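Local coordinates for protein EmGH1 (Erythrobacter marinus, PDB 5Z87) that probably hydrolyses beta-glucosidic linkages as a marine bacterial member of glycoside hydrolase family 3, with a fibronectin type III-like domain near its C-terminal end, at residues D687-S692 with E748-R753; V691-R696 with D705-Y710; P721-R726 with V767-P772. One frame throughout, in Å; residues are numbered along the deposited sequence.

Contact 1. Residues D687-S692 with E748-R753; sequences DRLRVS and EDFGYR
At one end of the fibronectin type III-like beta-sandwich, Arg688, just ahead of strand 689-697, and Leu689, its first residue, meet the short helix 747-750 through Glu748 and Phe750. The polar half is a salt bridge. NH1 of Arg688 lies 3.1 Å from OE2 of Glu748, with an N-H...O angle of 165°, and the oxygen sits in the guanidinium plane and accepts the N-H on its syn lone pair. The same NH1 makes a weak second bond to OE1 of Glu748 at 3.3 Å, so one nitrogen is shared by both carboxylate oxygens, whose plane is turned 32° from that of the guanidinium. A bend in the glutamate chain at chi2 (-86°) brings the carboxylate to this edge. NE of Arg688 is taken by Glu744 in a second salt bridge, which would limit rotation of the guanidinium. The apolar half lies deeper: CD2 of Leu689 approaches CZ of Phe750 at 4.2 Å, the side chains crossing at about a right angle, and both residues are buried. Phe750 also rests on Leu745 of the adjacent strand 738-745. An exposed ion pair over a buried leucine-phenylalanine contact thus fastens a connecting helix to the end of a beta-sandwich.

Contact 2. Residues V691-R696 with D705-Y710; sequences VSVSVR and DVVQLY
Val691, Val693 and Val695 face Val707 and Leu709 across the interior of the fibronectin type III-like beta-sandwich. The two strands belong to different sheets: their segment axes approach to 9.1 Å at an angle of 150° between N-to-C directions, a spacing set by side chains rather than by backbone pairing. Alternation supplies the relief, since every second residue points inward while Ser692 and Ser694 point away. Val707 is the principal bump, with the largest buried area of the contact. Its two methyls divide between two valines opposite: CG1 reaches CG1 of Val693 at 4.2 Å, and CG2 reaches CG1 of Val695 at 3.8 Å, the closest approach here. Val707 therefore straddles the dip between Val693 and Val695. The methyl of Val695 that makes this contact stands between its own backbone N and carbonyl carbon (chi1 46°). Further along, Leu709 offers CD1 to CG1 of Val691 at 4.2 Å, a looser fit than the Val695 end. All five of these residues are buried. Neighbouring strands continue the packing: from strand 764-771, Ile768 touches Val691 and Leu709, and Ala770 touches Val693; Val707 rests on Tyr673 of strand 671-678, and Leu709 on Leu745 of strand 738-745.

Contact 3. Residues P721-R726 with V767-P772; sequences PIKEMR and VIMAGP
Met769 and Lys723 carry this small contact of the fibronectin type III-like domain, in which the methyl end of a methionine on strand 764-771 meets the base of a lysine just ahead of strand 724-733. CE of Met769 lies 3.9 Å from CB of Lys723, and 4.3 Å from the backbone O of Ile722, so one methyl group makes both nearest approaches. The methionine chain is extended at chi2 (157°) but bends at chi3 (-85°), which turns CE out of the line of the preceding atoms. Lys723 presents its beta carbon rather than its charge, and NZ bonds instead to the backbone O of Ser774, beyond the end of 767-772. The CA atoms of Lys723 and Met769 are 8.3 Å apart, too far for direct backbone pairing. In the five-strand sheet, strand 703-713 separates 764-771 from 724-733, and the lysine-methionine contact bridges over it on one face. Ile722 takes part through its backbone O, its side chain staying clear of Met769. Met769 also touches Glu779 of strand 778-784. With 87 Å² buried in total, the chemistry implies modest van der Waals packing: CB of the lysine packs on the terminal methyl of a buried methionine, while the ammonium end is carried past it to a polar partner.

Along the chain, strand 689-697 comes first and serves both contact 1 and contact 2, which start from the same stretch of it. Contact 2 closes first, since only eight residues separate its segments, and it joins the two sheets of the sandwich. Contact 1 closes only when the chain reaches helix 747-750. Contact 3 opens at 721-726, before that closure, and closes at 767-772, after it, so contacts 1 and 3 cross while 2 and 3 run in series. A probable hydrogen bond from Arg726 NE to Asp749 O links the crossing pair, and Ile768 packs on Leu689. Between contacts 2 and 3, Tyr710 O meets Met769 N and Leu709 O meets Arg726 N, placing strand 703-713 between their strands.

Contact 1. Residues D687-S692 with E748-R753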
loop_
_atom_site.group_PDB
_atom_site.type_symbol
_atom_site.label_atom_id
_atom_site.label_comp_id
_atom_site.label_asym_id
_atom_site.label_seq_id
_atom_site.Cartn_x
_atom_site.Cartn_y
_atom_site.Cartn_z
ATOM N N ASP A 687 28.283 -19.286 -13.946
ATOM C CA ASP A 687 28.973 -18.590 -15.025
ATOM C C ASP A 687 28.522 -17.144 -15.148
ATOM O O ASP A 687 27.397 -16.783 -14.788
ATOM C CB ASP A 687 28.729 -19.285 -16.361
ATOM C CG ASP A 687 29.355 -20.647 -16.418
ATOM O OD1 ASP A 687 30.159 -20.951 -15.513
ATOM O OD2 ASP A 687 29.050 -21.407 -17.362
ATOM N N ARG A 688 29.418 -16.316 -15.678
ATOM C CA ARG A 688 29.080 -14.985 -16.156
ATOM C C ARG A 688 28.804 -15.037 -17.658
ATOM O O ARG A 688 29.288 -15.923 -18.365
ATOM C CB ARG A 688 30.206 -13.996 -15.853
ATOM C CG ARG A 688 30.564 -13.941 -14.375
ATOM C CD ARG A 688 31.423 -12.742 -14.045
ATOM N NE ARG A 688 30.724 -11.476 -14.246
ATOM C CZ ARG A 688 29.852 -10.945 -13.392
ATOM N NH1 ARG A 688 29.543 -11.572 -12.263
ATOM N NH2 ARG A 688 29.281 -9.782 -13.672
ATOM N N LEU A 689 28.020 -14.074 -18.141
ATOM C CA LEU A 689 27.553 -14.065 -19.522
ATOM C C LEU A 689 27.713 -12.674 -20.115
ATOM O O LEU A 689 27.271 -11.683 -19.524
ATOM C CB LEU A 689 26.087 -14.496 -19.609
ATOM C CG LEU A 689 25.465 -14.467 -21.008
ATOM C CD1 LEU A 689 26.012 -15.613 -21.846
ATOM C CD2 LEU A 689 23.950 -14.538 -20.924
ATOM N N ARG A 690 28.326 -12.599 -21.285
ATOM C CA ARG A 690 28.423 -11.337 -21.996
ATOM C C ARG A 690 27.206 -11.150 -22.898
ATOM O O ARG A 690 26.746 -12.094 -23.546
ATOM C CB ARG A 690 29.717 -11.287 -22.806
ATOM C CG ARG A 690 30.950 -11.464 -21.936
ATOM C CD ARG A 690 32.172 -10.851 -22.583
ATOM N NE ARG A 690 32.650 -11.686 -23.674
ATOM C CZ ARG A 690 33.791 -11.487 -24.327
ATOM N NH1 ARG A 690 34.575 -10.462 -24.003
ATOM N NH2 ARG A 690 34.140 -12.309 -25.310
ATOM N N VAL A 691 26.674 -9.931 -22.913
ATOM C CA VAL A 691 25.540 -9.570 -23.752
ATOM C C VAL A 691 25.840 -8.228 -24.412
ATOM O O VAL A 691 26.297 -7.297 -23.743
ATOM C CB VAL A 691 24.233 -9.501 -22.938
ATOM C CG1 VAL A 691 23.090 -9.018 -23.818
ATOM C CG2 VAL A 691 23.901 -10.868 -22.346
ATOM N N SER A 692 25.589 -8.122 -25.718
ATOM C CA SER A 692 25.815 -6.876 -26.437
ATOM C C SER A 692 24.518 -6.361 -27.049
ATOM O O SER A 692 23.604 -7.133 -27.358
ATOM C CB SER A 692 26.852 -7.041 -27.540
ATOM O OG SER A 692 26.332 -7.828 -28.592
ATOM N N GLU A 748 24.819 -13.184 -9.333
ATOM C CA GLU A 748 24.163 -12.162 -8.534
ATOM C C GLU A 748 23.080 -11.452 -9.321
ATOM O O GLU A 748 22.210 -10.817 -8.720
ATOM C CB GLU A 748 25.190 -11.144 -8.021
ATOM C CG GLU A 748 25.680 -10.164 -9.093
ATOM C CD GLU A 748 26.870 -10.678 -9.942
ATOM O OE1 GLU A 748 27.092 -11.914 -10.009
ATOM O OE2 GLU A 748 27.575 -9.825 -10.548
ATOM N N ASP A 749 23.107 -11.558 -10.648
ATOM C CA ASP A 749 22.100 -10.934 -11.492
ATOM C C ASP A 749 20.946 -11.876 -11.793
ATOM O O ASP A 749 19.785 -11.457 -11.766
ATOM C CB ASP A 749 22.736 -10.457 -12.798
ATOM C CG ASP A 749 23.813 -9.425 -12.560
ATOM O OD1 ASP A 749 23.506 -8.393 -11.926
ATOM O OD2 ASP A 749 24.967 -9.656 -12.975
ATOM N N PHE A 750 21.260 -13.145 -12.061
ATOM C CA PHE A 750 20.276 -14.126 -12.490
ATOM C C PHE A 750 19.507 -14.755 -11.336
ATOM O O PHE A 750 18.413 -15.281 -11.551
ATOM C CB PHE A 750 20.969 -15.234 -13.272
ATOM C CG PHE A 750 21.601 -14.778 -14.544
ATOM C CD1 PHE A 750 20.947 -13.887 -15.374
ATOM C CD2 PHE A 750 22.851 -15.255 -14.918
ATOM C CE1 PHE A 750 21.519 -13.484 -16.568
ATOM C CE2 PHE A 750 23.437 -14.856 -16.107
ATOM C CZ PHE A 750 22.769 -13.974 -16.938
ATOM N N GLY A 751 20.067 -14.750 -10.128
ATOM C CA GLY A 751 19.434 -15.356 -8.984
ATOM C C GLY A 751 18.764 -14.319 -8.109
ATOM O O GLY A 751 18.637 -13.148 -8.462
ATOM N N TYR A 752 18.322 -14.769 -6.938
ATOM C CA TYR A 752 17.706 -13.873 -5.972
ATOM C C TYR A 752 18.026 -14.404 -4.588
ATOM O O TYR A 752 18.372 -15.574 -4.426
ATOM C CB TYR A 752 16.192 -13.755 -6.196
ATOM C CG TYR A 752 15.398 -14.929 -5.674
ATOM C CD1 TYR A 752 15.315 -16.118 -6.384
ATOM C CD2 TYR A 752 14.728 -14.841 -4.467
ATOM C CE1 TYR A 752 14.586 -17.200 -5.885
ATOM C CE2 TYR A 752 13.995 -15.902 -3.969
ATOM C CZ TYR A 752 13.923 -17.071 -4.675
ATOM O OH TYR A 752 13.188 -18.112 -4.143
ATOM N N ARG A 753 17.906 -13.531 -3.591
ATOM C CA ARG A 753 18.245 -13.872 -2.215
ATOM C C ARG A 753 17.017 -14.370 -1.469
ATOM O O ARG A 753 15.939 -13.778 -1.583
ATOM C CB ARG A 753 18.842 -12.659 -1.508
ATOM C CG ARG A 753 20.147 -12.210 -2.146
ATOM C CD ARG A 753 20.958 -11.324 -1.207
ATOM N NE ARG A 753 22.179 -10.907 -1.871
ATOM C CZ ARG A 753 23.335 -11.560 -1.776
ATOM N NH1 ARG A 753 23.432 -12.647 -1.019
ATOM N NH2 ARG A 753 24.395 -11.126 -2.441
#

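Contact 2. Residues V691-R696 with D705-Y710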
loop_
_atom_site.group_PDB
_atom_site.type_symbol
_atom_site.label_atom_id
_atom_site.label_comp_id
_atom_site.label_asym_id
_atom_site.label_seq_id
_atom_site.Cartn_x
_atom_site.Cartn_y
_atom_site.Cartn_z
ATOM N N VAL A 691 26.674 -9.931 -22.913
ATOM C CA VAL A 691 25.540 -9.570 -23.752
ATOM C C VAL A 691 25.840 -8.228 -24.412
ATOM O O VAL A 691 26.297 -7.297 -23.743
ATOM C CB VAL A 691 24.233 -9.501 -22.938
ATOM C CG1 VAL A 691 23.090 -9.018 -23.818
ATOM C CG2 VAL A 691 23.901 -10.868 -22.346
ATOM N N SER A 692 25.589 -8.122 -25.718
ATOM C CA SER A 692 25.815 -6.876 -26.437
ATOM C C SER A 692 24.518 -6.361 -27.049
ATOM O O SER A 692 23.604 -7.133 -27.358
ATOM C CB SER A 692 26.852 -7.041 -27.540
ATOM O OG SER A 692 26.332 -7.828 -28.592
ATOM N N VAL A 693 24.457 -5.042 -27.221
ATOM C CA VAL A 693 23.293 -4.337 -27.749
ATOM C C VAL A 693 23.804 -3.237 -28.666
ATOM O O VAL A 693 24.515 -2.337 -28.208
ATOM C CB VAL A 693 22.434 -3.707 -26.638
ATOM C CG1 VAL A 693 21.178 -3.045 -27.231
ATOM C CG2 VAL A 693 22.087 -4.720 -25.563
ATOM N N SER A 694 23.428 -3.278 -29.938
ATOM C CA SER A 694 23.789 -2.202 -30.852
ATOM C C SER A 694 22.753 -1.088 -30.805
ATOM O O SER A 694 21.542 -1.337 -30.739
ATOM C CB SER A 694 23.947 -2.709 -32.291
ATOM O OG SER A 694 22.706 -3.058 -32.867
ATOM N N VAL A 695 23.245 0.146 -30.822
ATOM C CA VAL A 695 22.407 1.332 -30.884
ATOM C C VAL A 695 23.008 2.285 -31.914
ATOM O O VAL A 695 24.227 2.493 -31.945
ATOM C CB VAL A 695 22.275 1.992 -29.500
ATOM C CG1 VAL A 695 23.632 2.090 -28.857
ATOM C CG2 VAL A 695 21.630 3.360 -29.623
ATOM N N ARG A 696 22.157 2.841 -32.775
ATOM C CA ARG A 696 22.576 3.668 -33.897
ATOM C C ARG A 696 21.843 4.993 -33.815
ATOM O O ARG A 696 20.631 5.020 -33.565
ATOM C CB ARG A 696 22.282 2.981 -35.244
ATOM C CG ARG A 696 22.595 3.841 -36.475
ATOM C CD ARG A 696 22.136 3.189 -37.788
ATOM N NE ARG A 696 22.859 1.949 -38.087
ATOM C CZ ARG A 696 22.388 0.728 -37.844
ATOM N NH1 ARG A 696 21.185 0.573 -37.291
ATOM N NH2 ARG A 696 23.113 -0.341 -38.150
ATOM N N ASP A 705 21.964 8.624 -25.418
ATOM C CA ASP A 705 20.869 7.766 -24.994
ATOM C C ASP A 705 21.389 6.854 -23.887
ATOM O O ASP A 705 22.595 6.585 -23.790
ATOM C CB ASP A 705 20.304 6.946 -26.172
ATOM C CG ASP A 705 18.845 6.538 -25.966
ATOM O OD1 ASP A 705 18.188 7.070 -25.048
ATOM O OD2 ASP A 705 18.347 5.687 -26.737
ATOM N N VAL A 706 20.474 6.373 -23.050
ATOM C CA VAL A 706 20.806 5.415 -22.002
ATOM C C VAL A 706 20.309 4.044 -22.441
ATOM O O VAL A 706 19.104 3.776 -22.433
ATOM C CB VAL A 706 20.217 5.820 -20.649
ATOM C CG1 VAL A 706 20.619 4.810 -19.592
ATOM C CG2 VAL A 706 20.693 7.229 -20.268
ATOM N N VAL A 707 21.244 3.181 -22.836
ATOM C CA VAL A 707 20.947 1.794 -23.167
ATOM C C VAL A 707 20.659 1.029 -21.881
ATOM O O VAL A 707 21.445 1.085 -20.929
ATOM C CB VAL A 707 22.133 1.193 -23.932
ATOM C CG1 VAL A 707 21.975 -0.296 -24.140
ATOM C CG2 VAL A 707 22.306 1.914 -25.260
ATOM N N GLN A 708 19.532 0.309 -21.836
ATOM C CA GLN A 708 19.040 -0.288 -20.596
ATOM C C GLN A 708 18.864 -1.795 -20.742
ATOM O O GLN A 708 18.232 -2.267 -21.693
ATOM C CB GLN A 708 17.722 0.371 -20.166
ATOM C CG GLN A 708 17.876 1.865 -19.918
ATOM C CD GLN A 708 16.559 2.614 -19.768
ATOM O OE1 GLN A 708 15.568 2.098 -19.230
ATOM N NE2 GLN A 708 16.543 3.845 -20.252
ATOM N N LEU A 709 19.405 -2.543 -19.780
ATOM C CA LEU A 709 19.339 -4.001 -19.758
ATOM C C LEU A 709 18.451 -4.474 -18.605
ATOM O O LEU A 709 18.542 -3.956 -17.491
ATOM C CB LEU A 709 20.743 -4.596 -19.626
ATOM C CG LEU A 709 20.903 -6.117 -19.808
ATOM C CD1 LEU A 709 20.837 -6.505 -21.276
ATOM C CD2 LEU A 709 22.212 -6.584 -19.206
ATOM N N TYR A 710 17.584 -5.454 -18.884
ATOM C CA TYR A 710 16.655 -6.014 -17.909
ATOM C C TYR A 710 16.641 -7.527 -18.050
ATOM O O TYR A 710 16.987 -8.077 -19.101
ATOM C CB TYR A 710 15.215 -5.509 -18.107
ATOM C CG TYR A 710 15.020 -4.018 -18.049
ATOM C CD1 TYR A 710 15.329 -3.211 -19.144
ATOM C CD2 TYR A 710 14.476 -3.407 -16.913
ATOM C CE1 TYR A 710 15.129 -1.815 -19.090
ATOM C CE2 TYR A 710 14.268 -2.027 -16.854
ATOM C CZ TYR A 710 14.600 -1.236 -17.953
ATOM O OH TYR A 710 14.409 0.128 -17.905
#

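Contact 3. Residues P721-R726 with V767-P772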
loop_
_atom_site.group_PDB
_atom_site.type_symbol
_atom_site.label_atom_id
_atom_site.label_comp_id
_atom_site.label_asym_id
_atom_site.label_seq_id
_atom_site.Cartn_x
_atom_site.Cartn_y
_atom_site.Cartn_z
ATOM N N PRO A 721 9.823 -10.474 -10.337
ATOM C CA PRO A 721 9.199 -9.448 -11.180
ATOM C C PRO A 721 9.196 -9.839 -12.649
ATOM O O PRO A 721 9.981 -10.674 -13.105
ATOM C CB PRO A 721 10.068 -8.206 -10.936
ATOM C CG PRO A 721 10.614 -8.417 -9.582
ATOM C CD PRO A 721 10.917 -9.901 -9.530
ATOM N N ILE A 722 8.276 -9.222 -13.395
ATOM C CA ILE A 722 8.213 -9.460 -14.833
ATOM C C ILE A 722 9.423 -8.882 -15.554
ATOM O O ILE A 722 9.700 -9.281 -16.690
ATOM C CB ILE A 722 6.914 -8.884 -15.430
ATOM C CG1 ILE A 722 6.900 -7.359 -15.305
ATOM C CG2 ILE A 722 5.708 -9.472 -14.743
ATOM C CD1 ILE A 722 5.609 -6.725 -15.804
ATOM N N LYS A 723 10.140 -7.940 -14.933
ATOM C CA LYS A 723 11.418 -7.469 -15.451
ATOM C C LYS A 723 12.147 -6.715 -14.349
ATOM O O LYS A 723 11.524 -6.089 -13.493
ATOM C CB LYS A 723 11.244 -6.579 -16.686
ATOM C CG LYS A 723 10.321 -5.418 -16.460
ATOM C CD LYS A 723 10.221 -4.567 -17.705
ATOM C CE LYS A 723 9.407 -5.255 -18.776
ATOM N NZ LYS A 723 8.429 -4.278 -19.369
ATOM N N GLU A 724 13.477 -6.799 -14.382
ATOM C CA GLU A 724 14.358 -6.247 -13.351
ATOM C C GLU A 724 15.586 -5.667 -14.026
ATOM O O GLU A 724 16.335 -6.412 -14.671
ATOM C CB GLU A 724 14.808 -7.322 -12.357
ATOM C CG GLU A 724 13.855 -8.474 -12.196
ATOM C CD GLU A 724 14.255 -9.405 -11.072
ATOM O OE1 GLU A 724 14.175 -10.640 -11.267
ATOM O OE2 GLU A 724 14.641 -8.895 -9.996
ATOM N N MET A 725 15.814 -4.365 -13.862
ATOM C CA MET A 725 16.999 -3.759 -14.453
ATOM C C MET A 725 18.267 -4.355 -13.848
ATOM O O MET A 725 18.382 -4.505 -12.625
ATOM C CB MET A 725 16.990 -2.247 -14.259
ATOM C CG MET A 725 18.318 -1.605 -14.629
ATOM S SD MET A 725 18.240 0.202 -14.698
ATOM C CE MET A 725 17.676 0.444 -16.384
ATOM N N ARG A 726 19.205 -4.724 -14.721
ATOM C CA ARG A 726 20.489 -5.263 -14.309
ATOM C C ARG A 726 21.677 -4.514 -14.897
ATOM O O ARG A 726 22.811 -4.824 -14.524
ATOM C CB ARG A 726 20.595 -6.753 -14.678
ATOM C CG ARG A 726 19.678 -7.663 -13.856
ATOM C CD ARG A 726 20.068 -7.576 -12.393
ATOM N NE ARG A 726 19.302 -8.451 -11.510
ATOM C CZ ARG A 726 18.237 -8.058 -10.815
ATOM N NH1 ARG A 726 17.790 -6.818 -10.942
ATOM N NH2 ARG A 726 17.600 -8.909 -10.013
ATOM N N VAL A 767 15.024 -14.510 -19.490
ATOM C CA VAL A 767 14.774 -13.603 -20.601
ATOM C C VAL A 767 15.640 -12.375 -20.377
ATOM O O VAL A 767 15.629 -11.795 -19.287
ATOM C CB VAL A 767 13.284 -13.221 -20.691
ATOM C CG1 VAL A 767 13.011 -12.387 -21.954
ATOM C CG2 VAL A 767 12.410 -14.459 -20.685
ATOM N N ILE A 768 16.421 -12.001 -21.386
ATOM C CA ILE A 768 17.285 -10.827 -21.325
ATOM C C ILE A 768 16.706 -9.786 -22.269
ATOM O O ILE A 768 16.427 -10.090 -23.431
ATOM C CB ILE A 768 18.741 -11.172 -21.694
ATOM C CG1 ILE A 768 19.360 -12.084 -20.636
ATOM C CG2 ILE A 768 19.565 -9.911 -21.836
ATOM C CD1 ILE A 768 20.666 -12.686 -21.066
ATOM N N MET A 769 16.500 -8.573 -21.763
ATOM C CA MET A 769 15.819 -7.522 -22.505
ATOM C C MET A 769 16.684 -6.270 -22.560
ATOM O O MET A 769 17.434 -5.975 -21.628
ATOM C CB MET A 769 14.467 -7.189 -21.875
ATOM C CG MET A 769 13.479 -8.358 -21.876
ATOM S SD MET A 769 12.227 -8.167 -20.591
ATOM C CE MET A 769 13.104 -8.855 -19.202
ATOM N N ALA A 770 16.577 -5.537 -23.671
ATOM C CA ALA A 770 17.344 -4.310 -23.840
ATOM C C ALA A 770 16.567 -3.324 -24.700
ATOM O O ALA A 770 15.812 -3.713 -25.594
ATOM C CB ALA A 770 18.721 -4.592 -24.457
ATOM N N GLY A 771 16.766 -2.046 -24.426
ATOM C CA GLY A 771 16.069 -0.996 -25.129
ATOM C C GLY A 771 16.322 0.348 -24.474
ATOM O O GLY A 771 17.059 0.447 -23.484
ATOM N N PRO A 772 15.726 1.412 -25.022
ATOM C CA PRO A 772 15.943 2.767 -24.483
ATOM C C PRO A 772 15.100 3.117 -23.259
ATOM O O PRO A 772 15.234 4.230 -22.734
ATOM C CB PRO A 772 15.567 3.662 -25.672
ATOM C CG PRO A 772 14.538 2.837 -26.455
ATOM C CD PRO A 772 14.997 1.417 -26.307
#